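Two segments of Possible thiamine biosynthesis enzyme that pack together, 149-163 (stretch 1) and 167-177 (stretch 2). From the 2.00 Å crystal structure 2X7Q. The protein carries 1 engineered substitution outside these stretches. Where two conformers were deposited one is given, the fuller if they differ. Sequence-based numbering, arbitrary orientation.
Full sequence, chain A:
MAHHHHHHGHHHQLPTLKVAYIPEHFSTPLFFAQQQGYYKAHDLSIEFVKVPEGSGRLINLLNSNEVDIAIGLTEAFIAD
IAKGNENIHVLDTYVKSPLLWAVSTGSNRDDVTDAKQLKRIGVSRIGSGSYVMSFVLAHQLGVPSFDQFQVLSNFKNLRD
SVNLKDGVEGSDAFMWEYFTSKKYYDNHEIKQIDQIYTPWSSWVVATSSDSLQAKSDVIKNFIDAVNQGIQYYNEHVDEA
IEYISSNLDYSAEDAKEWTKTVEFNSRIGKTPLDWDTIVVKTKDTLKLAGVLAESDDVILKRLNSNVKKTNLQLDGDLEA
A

Stretch 1 (149-163) FQVLSNFKNLRDSVN
Stretch 2, residues 167-177: GVEGSDAFMWE

Helix 155-162 (phi/psi near -65/-40) runs roughly antiparallel to the strand carrying Phe174 and Trp176, axes 8.3 Å apart at closest and N-to-C directions 150° apart; the two stretches together bury 811 Å², both sides summed. At the centre Phe174 (phi/psi -142/164, chi1 p, chi2 -87°) points toward the helix. Leu158 (chi1 m, chi2 t) lays CB over one ring face, 3.9 Å from the Phe174 centroid (CA-CA 6.7 Å), while Val162 CG1 meets the ring edge 3.5 Å from Phe174 CD1; all three are buried, apolar surface against apolar surface. One turn earlier, the flat ring of Phe155 (chi1 t, chi2 -144°) stacks offset on the five-membered ring of Trp176 (chi1 -148°, chi2 -106°), centroids 4.1 Å apart, planes at 8°. Leu158 CD1 extends to Trp176 CZ3 (3.5 Å). Asn154 OD1 caps the helix, accepting from Asn157 N (2.8 Å).

Toward the helix C-terminus, Ser161 CA lies 4.6 Å from Gly170 CA. Small hydroxyls suit this spacing: Ser171 OG (chi1 m) donates to Ser161 OG (chi1 t, 2.7 Å), which donates to Glu169 O (2.6 Å). Weak hydrogen bonds run from Ser171 N to Ser161 O (3.3 Å) and from Gln150 NE2 (chi1 m, chi2 p) to Ser171 OG (3.0 Å). Val168 (chi1 m) points toward the helix, CG2 3.9 Å from Ser161 CA. At exposed Glu169, a water accepts from Val151 N (3.2 Å) and donates to Glu169 OE1 (2.8 Å).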

# COMPACT_ATOMS: atom_id res chain seq x y z
N PHE A 149 15.63 -14.95 -3.74
CA PHE A 149 14.93 -13.74 -4.18
C PHE A 149 15.67 -13.03 -5.30
O PHE A 149 16.89 -12.85 -5.25
CB PHE A 149 14.71 -12.79 -3.01
CG PHE A 149 13.84 -13.36 -1.92
CD1 PHE A 149 14.40 -13.86 -0.75
CD2 PHE A 149 12.47 -13.40 -2.06
CE1 PHE A 149 13.61 -14.38 0.25
CE2 PHE A 149 11.66 -13.92 -1.07
CZ PHE A 149 12.24 -14.41 0.09
N GLN A 150 14.92 -12.62 -6.32
CA GLN A 150 15.49 -11.90 -7.46
C GLN A 150 15.00 -10.45 -7.49
O GLN A 150 13.85 -10.19 -7.84
CB GLN A 150 15.16 -12.59 -8.77
CG GLN A 150 15.85 -13.94 -8.97
CD GLN A 150 15.28 -15.03 -8.09
OE1 GLN A 150 16.02 -15.87 -7.57
NE2 GLN A 150 13.96 -15.04 -7.93
N VAL A 151 15.87 -9.53 -7.09
CA VAL A 151 15.53 -8.11 -7.10
C VAL A 151 15.45 -7.60 -8.53
O VAL A 151 16.47 -7.48 -9.21
CB VAL A 151 16.55 -7.28 -6.31
CG1 VAL A 151 16.17 -5.80 -6.33
CG2 VAL A 151 16.66 -7.79 -4.88
N LEU A 152 14.24 -7.30 -8.98
CA LEU A 152 14.01 -6.95 -10.38
C LEU A 152 13.54 -5.50 -10.57
O LEU A 152 13.38 -5.04 -11.71
CB LEU A 152 13.03 -7.94 -11.03
CG LEU A 152 13.55 -9.38 -11.08
CD1 LEU A 152 12.40 -10.36 -11.23
CD2 LEU A 152 14.58 -9.56 -12.19
N SER A 153 13.30 -4.81 -9.47
CA SER A 153 13.00 -3.37 -9.48
C SER A 153 11.57 -3.03 -9.92
O SER A 153 10.81 -2.45 -9.15
CB SER A 153 14.02 -2.62 -10.34
OG SER A 153 13.77 -1.22 -10.32
N ASN A 154 11.22 -3.38 -11.15
CA ASN A 154 9.92 -2.98 -11.70
C ASN A 154 9.01 -4.13 -12.13
O ASN A 154 9.42 -5.29 -12.17
CB ASN A 154 10.11 -1.98 -12.85
CG ASN A 154 10.90 -2.56 -14.01
OD1 ASN A 154 10.48 -3.52 -14.65
ND2 ASN A 154 12.06 -1.98 -14.28
N PHE A 155 7.77 -3.78 -12.46
CA PHE A 155 6.74 -4.76 -12.80
C PHE A 155 7.04 -5.52 -14.09
O PHE A 155 6.81 -6.73 -14.16
CB PHE A 155 5.37 -4.06 -12.91
CG PHE A 155 4.23 -5.01 -13.15
CD1 PHE A 155 3.17 -4.64 -13.96
CD2 PHE A 155 4.21 -6.26 -12.56
CE1 PHE A 155 2.11 -5.50 -14.18
CE2 PHE A 155 3.16 -7.13 -12.78
CZ PHE A 155 2.11 -6.75 -13.59
N LYS A 156 7.56 -4.82 -15.09
CA LYS A 156 7.87 -5.46 -16.37
C LYS A 156 8.98 -6.49 -16.21
O LYS A 156 8.87 -7.61 -16.72
CB LYS A 156 8.27 -4.42 -17.42
CG LYS A 156 8.58 -5.02 -18.78
CD LYS A 156 9.04 -3.98 -19.79
CE LYS A 156 9.35 -4.61 -21.14
N ASN A 157 10.06 -6.11 -15.53
CA ASN A 157 11.16 -7.03 -15.27
C ASN A 157 10.68 -8.30 -14.57
O ASN A 157 11.20 -9.38 -14.81
CB ASN A 157 12.25 -6.34 -14.44
CG ASN A 157 13.07 -5.36 -15.25
OD1 ASN A 157 12.94 -5.29 -16.47
ND2 ASN A 157 13.93 -4.61 -14.57
N LEU A 158 9.69 -8.15 -13.70
CA LEU A 158 9.11 -9.28 -12.99
C LEU A 158 8.42 -10.24 -13.96
O LEU A 158 8.53 -11.45 -13.83
CB LEU A 158 8.12 -8.81 -11.93
CG LEU A 158 8.71 -8.14 -10.69
CD1 LEU A 158 7.63 -7.46 -9.86
CD2 LEU A 158 9.49 -9.14 -9.85
N ARG A 159 7.72 -9.68 -14.94
CA ARG A 159 7.04 -10.48 -15.95
C ARG A 159 8.04 -11.16 -16.88
O ARG A 159 7.88 -12.33 -17.22
CB ARG A 159 6.06 -9.63 -16.76
CG ARG A 159 4.98 -8.96 -15.94
CD ARG A 159 3.85 -8.44 -16.82
NE ARG A 159 4.35 -7.56 -17.88
CZ ARG A 159 4.47 -6.24 -17.77
NH1 ARG A 159 4.12 -5.64 -16.64
NH2 ARG A 159 4.93 -5.52 -18.78
N ASP A 160 9.07 -10.43 -17.28
CA ASP A 160 10.11 -10.98 -18.14
C ASP A 160 10.89 -12.07 -17.42
O ASP A 160 11.30 -13.06 -18.02
CB ASP A 160 11.06 -9.88 -18.61
CG ASP A 160 10.40 -8.90 -19.56
OD1 ASP A 160 9.26 -9.17 -20.00
OD2 ASP A 160 11.02 -7.86 -19.87
N SER A 161 11.08 -11.89 -16.12
CA SER A 161 11.83 -12.85 -15.31
C SER A 161 11.15 -14.22 -15.26
O SER A 161 11.78 -15.24 -15.52
CB SER A 161 12.02 -12.31 -13.89
OG SER A 161 12.69 -13.26 -13.08
N VAL A 162 9.86 -14.22 -14.92
CA VAL A 162 9.11 -15.47 -14.83
C VAL A 162 8.94 -16.12 -16.20
O VAL A 162 8.62 -17.30 -16.31
CB VAL A 162 7.73 -15.26 -14.18
CG1 VAL A 162 7.89 -14.89 -12.71
CG2 VAL A 162 6.94 -14.19 -14.92
N ASN A 163 9.15 -15.33 -17.25
CA ASN A 163 9.13 -15.84 -18.61
C ASN A 163 10.53 -16.23 -19.08
O ASN A 163 10.72 -16.60 -20.24
CB ASN A 163 8.50 -14.82 -19.57
CG ASN A 163 6.99 -14.83 -19.51
OD1 ASN A 163 6.36 -15.87 -19.63
ND2 ASN A 163 6.40 -13.65 -19.34
N GLY A 167 18.35 -10.85 -20.48
CA GLY A 167 18.59 -9.54 -19.91
C GLY A 167 18.30 -9.45 -18.42
O GLY A 167 18.76 -8.52 -17.75
N VAL A 168 17.53 -10.41 -17.91
CA VAL A 168 17.18 -10.43 -16.50
C VAL A 168 17.32 -11.83 -15.90
O VAL A 168 17.27 -12.83 -16.62
CB VAL A 168 15.74 -9.94 -16.27
CG1 VAL A 168 15.56 -8.52 -16.78
CG2 VAL A 168 14.75 -10.89 -16.93
N GLU A 169 17.50 -11.90 -14.59
CA GLU A 169 17.57 -13.17 -13.88
C GLU A 169 16.21 -13.86 -13.88
O GLU A 169 15.17 -13.19 -13.83
CB GLU A 169 18.07 -12.97 -12.45
CG GLU A 169 19.54 -12.59 -12.34
CD GLU A 169 19.99 -12.35 -10.91
OE1 GLU A 169 19.27 -11.66 -10.17
OE2 GLU A 169 21.07 -12.84 -10.54
N GLY A 170 16.21 -15.19 -13.93
CA GLY A 170 14.98 -15.95 -13.97
C GLY A 170 14.33 -16.12 -12.61
O GLY A 170 15.00 -16.08 -11.58
N SER A 171 13.01 -16.30 -12.61
CA SER A 171 12.26 -16.52 -11.38
C SER A 171 11.15 -17.53 -11.61
O SER A 171 10.73 -17.76 -12.75
CB SER A 171 11.68 -15.20 -10.86
OG SER A 171 12.70 -14.28 -10.54
N ASP A 172 10.67 -18.15 -10.54
CA ASP A 172 9.57 -19.10 -10.64
C ASP A 172 8.23 -18.39 -10.56
O ASP A 172 7.26 -18.79 -11.21
CB ASP A 172 9.68 -20.16 -9.54
CG ASP A 172 10.83 -21.12 -9.77
OD1 ASP A 172 11.33 -21.20 -10.91
OD2 ASP A 172 11.24 -21.80 -8.80
N ALA A 173 8.17 -17.33 -9.76
CA ALA A 173 6.94 -16.57 -9.58
C ALA A 173 7.17 -15.25 -8.85
O ALA A 173 8.19 -15.07 -8.19
CB ALA A 173 5.90 -17.40 -8.85
N PHE A 174 6.21 -14.34 -8.98
CA PHE A 174 6.23 -13.07 -8.27
C PHE A 174 4.81 -12.72 -7.83
O PHE A 174 3.85 -13.30 -8.33
CB PHE A 174 6.81 -11.97 -9.15
CG PHE A 174 5.93 -11.58 -10.30
CD1 PHE A 174 6.00 -12.26 -11.51
CD2 PHE A 174 5.04 -10.53 -10.18
CE1 PHE A 174 5.20 -11.90 -12.57
CE2 PHE A 174 4.23 -10.16 -11.24
CZ PHE A 174 4.31 -10.85 -12.44
N MSE A 175 4.69 -11.79 -6.90
CA MSE A 175 3.38 -11.40 -6.40
C MSE A 175 3.10 -9.92 -6.67
O MSE A 175 3.94 -9.06 -6.43
CB MSE A 175 3.26 -11.70 -4.90
CG MSE A 175 3.50 -13.15 -4.55
SE MSE A 175 3.38 -13.50 -2.64
CE MSE A 175 1.57 -12.86 -2.34
N TRP A 176 1.90 -9.64 -7.18
CA TRP A 176 1.53 -8.27 -7.54
C TRP A 176 0.02 -8.10 -7.40
O TRP A 176 -0.73 -9.07 -7.46
CB TRP A 176 1.98 -7.96 -8.97
CG TRP A 176 2.35 -6.53 -9.19
CD1 TRP A 176 1.63 -5.59 -9.85
CD2 TRP A 176 3.55 -5.88 -8.74
NE1 TRP A 176 2.31 -4.39 -9.85
CE2 TRP A 176 3.48 -4.54 -9.17
CE3 TRP A 176 4.67 -6.30 -8.02
CZ2 TRP A 176 4.50 -3.62 -8.90
CZ3 TRP A 176 5.67 -5.39 -7.75
CH2 TRP A 176 5.58 -4.06 -8.19
N GLU A 177 -0.41 -6.86 -7.20
CA GLU A 177 -1.84 -6.58 -7.05
C GLU A 177 -2.62 -7.18 -8.21
O GLU A 177 -2.24 -7.05 -9.37
CB GLU A 177 -2.08 -5.07 -6.95
CG GLU A 177 -3.48 -4.69 -6.48
CD GLU A 177 -4.51 -4.80 -7.59
OE1 GLU A 177 -4.30 -4.18 -8.65
OE2 GLU A 177 -5.52 -5.50 -7.39
O HOH W 1 18.82 -10.58 -7.63